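Local coordinates for RxLR effector protein 54 (Phytophthora infestans, PDB 5L7S) that binds the host autophagy protein ATG8CL through a C-terminal interacting motif and stimulates autophagosome formation in infected plant cells, at residues E10-L14 with Q48-L52. Residues are numbered along the deposited sequence; the frame is centred on the assembly and turned at random.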
loop_
_atom_site.group_PDB
_atom_site.type_symbol
_atom_site.label_atom_id
_atom_site.label_comp_id
_atom_site.label_asym_id
_atom_site.label_seq_id
_atom_site.Cartn_x
_atom_site.Cartn_y
_atom_site.Cartn_z
ATOM N N GLU A 10 13.517 -31.514 17.276
ATOM C CA GLU A 10 12.498 -30.706 16.607
ATOM C C GLU A 10 11.124 -31.377 16.646
ATOM O O GLU A 10 10.122 -30.717 16.936
ATOM C CB GLU A 10 12.891 -30.415 15.153
ATOM C CG GLU A 10 14.113 -29.519 14.997
ATOM C CD GLU A 10 14.259 -28.952 13.591
ATOM O OE1 GLU A 10 13.787 -29.588 12.625
ATOM O OE2 GLU A 10 14.851 -27.861 13.449
ATOM N N GLU A 11 11.087 -32.680 16.363
ATOM C CA GLU A 11 9.830 -33.448 16.368
ATOM C C GLU A 11 9.102 -33.429 17.716
ATOM O O GLU A 11 7.874 -33.375 17.746
ATOM C CB GLU A 11 10.066 -34.900 15.935
ATOM C CG GLU A 11 10.411 -35.064 14.460
ATOM C CD GLU A 11 10.313 -36.507 13.982
ATOM O OE1 GLU A 11 10.866 -37.406 14.653
ATOM O OE2 GLU A 11 9.685 -36.740 12.926
ATOM N N ALA A 12 9.860 -33.472 18.813
ATOM C CA ALA A 12 9.294 -33.436 20.173
ATOM C C ALA A 12 8.795 -32.047 20.582
ATOM O O ALA A 12 7.749 -31.934 21.231
ATOM C CB ALA A 12 10.316 -33.940 21.184
ATOM N N GLN A 13 9.555 -31.005 20.223
ATOM C CA GLN A 13 9.166 -29.608 20.482
ATOM C C GLN A 13 7.819 -29.274 19.841
ATOM O O GLN A 13 6.951 -28.672 20.476
ATOM C CB GLN A 13 10.230 -28.630 19.966
ATOM C CG GLN A 13 9.974 -27.184 20.379
ATOM C CD GLN A 13 11.035 -26.208 19.898
ATOM O OE1 GLN A 13 11.494 -25.354 20.660
ATOM N NE2 GLN A 13 11.413 -26.310 18.627
ATOM N N LEU A 14 7.668 -29.668 18.581
ATOM C CA LEU A 14 6.410 -29.526 17.852
ATOM C C LEU A 14 5.221 -30.139 18.615
ATOM O O LEU A 14 4.171 -29.503 18.743
ATOM C CB LEU A 14 6.554 -30.154 16.459
ATOM C CG LEU A 14 5.370 -30.121 15.490
ATOM C CD1 LEU A 14 4.778 -28.725 15.351
ATOM C CD2 LEU A 14 5.817 -30.657 14.137
ATOM N N GLN A 48 9.846 -24.625 11.868
ATOM C CA GLN A 48 9.039 -25.222 12.940
ATOM C C GLN A 48 7.726 -24.465 13.164
ATOM O O GLN A 48 6.673 -25.082 13.336
ATOM C CB GLN A 48 9.838 -25.302 14.253
ATOM C CG GLN A 48 10.810 -26.474 14.338
ATOM C CD GLN A 48 10.123 -27.792 14.677
ATOM O OE1 GLN A 48 9.544 -28.447 13.808
ATOM N NE2 GLN A 48 10.188 -28.188 15.943
ATOM N N TRP A 49 7.791 -23.135 13.162
ATOM C CA TRP A 49 6.586 -22.310 13.286
ATOM C C TRP A 49 5.569 -22.608 12.180
ATOM O O TRP A 49 4.372 -22.672 12.451
ATOM C CB TRP A 49 6.922 -20.810 13.315
ATOM C CG TRP A 49 5.714 -19.961 13.497
ATOM C CD1 TRP A 49 5.033 -19.753 14.654
ATOM C CD2 TRP A 49 5.020 -19.229 12.482
ATOM N NE1 TRP A 49 3.959 -18.931 14.431
ATOM C CE2 TRP A 49 3.926 -18.592 13.105
ATOM C CE3 TRP A 49 5.218 -19.048 11.107
ATOM C CZ2 TRP A 49 3.029 -17.783 12.403
ATOM C CZ3 TRP A 49 4.326 -18.240 10.405
ATOM C CH2 TRP A 49 3.242 -17.619 11.058
ATOM N N LEU A 50 6.046 -22.803 10.949
ATOM C CA LEU A 50 5.169 -23.178 9.832
ATOM C C LEU A 50 4.542 -24.552 10.059
ATOM O O LEU A 50 3.344 -24.737 9.816
ATOM C CB LEU A 50 5.921 -23.157 8.495
ATOM C CG LEU A 50 6.440 -21.796 8.017
ATOM C CD1 LEU A 50 7.309 -21.973 6.784
ATOM C CD2 LEU A 50 5.301 -20.824 7.739
ATOM N N ARG A 51 5.346 -25.501 10.544
ATOM C CA ARG A 51 4.843 -26.833 10.892
ATOM C C ARG A 51 3.705 -26.757 11.921
ATOM O O ARG A 51 2.701 -27.458 11.777
ATOM C CB ARG A 51 5.972 -27.750 11.386
ATOM C CG ARG A 51 7.008 -28.090 10.323
ATOM C CD ARG A 51 7.895 -29.253 10.738
ATOM N NE ARG A 51 9.084 -29.369 9.880
ATOM C CZ ARG A 51 10.338 -29.030 10.204
ATOM N NH1 ARG A 51 10.650 -28.530 11.399
ATOM N NH2 ARG A 51 11.308 -29.194 9.307
ATOM N N LEU A 52 3.847 -25.893 12.930
ATOM C CA LEU A 52 2.757 -25.646 13.884
ATOM C C LEU A 52 1.544 -25.013 13.214
ATOM O O LEU A 52 0.411 -25.394 13.504
ATOM C CB LEU A 52 3.196 -24.743 15.039
ATOM C CG LEU A 52 2.085 -24.471 16.076
ATOM C CD1 LEU A 52 1.814 -25.709 16.920
ATOM C CD2 LEU A 52 2.409 -23.287 16.964
#
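Gln48 reaches from helix 44-60 to the backbone of helix 9-20, its NE2 donating a hydrogen bond to Glu10 O at 2.7 Å. That carbonyl already accepts the helical bond from Leu14 N, and the two donors come to it from opposite faces of its plane, so the side chain adds a second bond without breaking the helix. The bond is bent. A fold in the Gln48 chain at chi2 (-79°) sets its amide beside CB of Glu10, and the other end of the amide is used as well: OE1 accepts from Arg51 NH1, one turn on in the same helix, at 2.7 Å and close to the guanidinium plane. Glutamine suits this buried place because one flat group both donates and accepts, and the two bonds together would fix its rotation.

Beside the amide the packing is apolar. Leu14, with CG anti to its backbone N, directs its two methyls at helix 44-60; CD1 lies 4.3 Å from Leu52 CB, and CD2 rests on Arg51 CB. Leu52 is buried and also meets Trp17 and Ile18 further along helix 9-20, so the hydrophobic seam continues past Leu14.

The other margin is looser and partly exposed. Glu10 and Arg51 cross roughly at right angles in a long salt bridge, OE1 to NH1 3.5 Å, their flat ends turned 56° apart. NH1 of Arg51 thus serves both Gln48 OE1 and this weaker pairing, the charged ends meeting at the margin.

The axes of the two short segments come no closer than 10.6 Å, crossing at -43°, a separation bridged by side chains. This pairing joins helix 9-20, the first modelled helix, to helix 44-60, both assigned to WY-domain 1, within the all-helical WY fold, the unit that PexRD54 repeats five times in tandem.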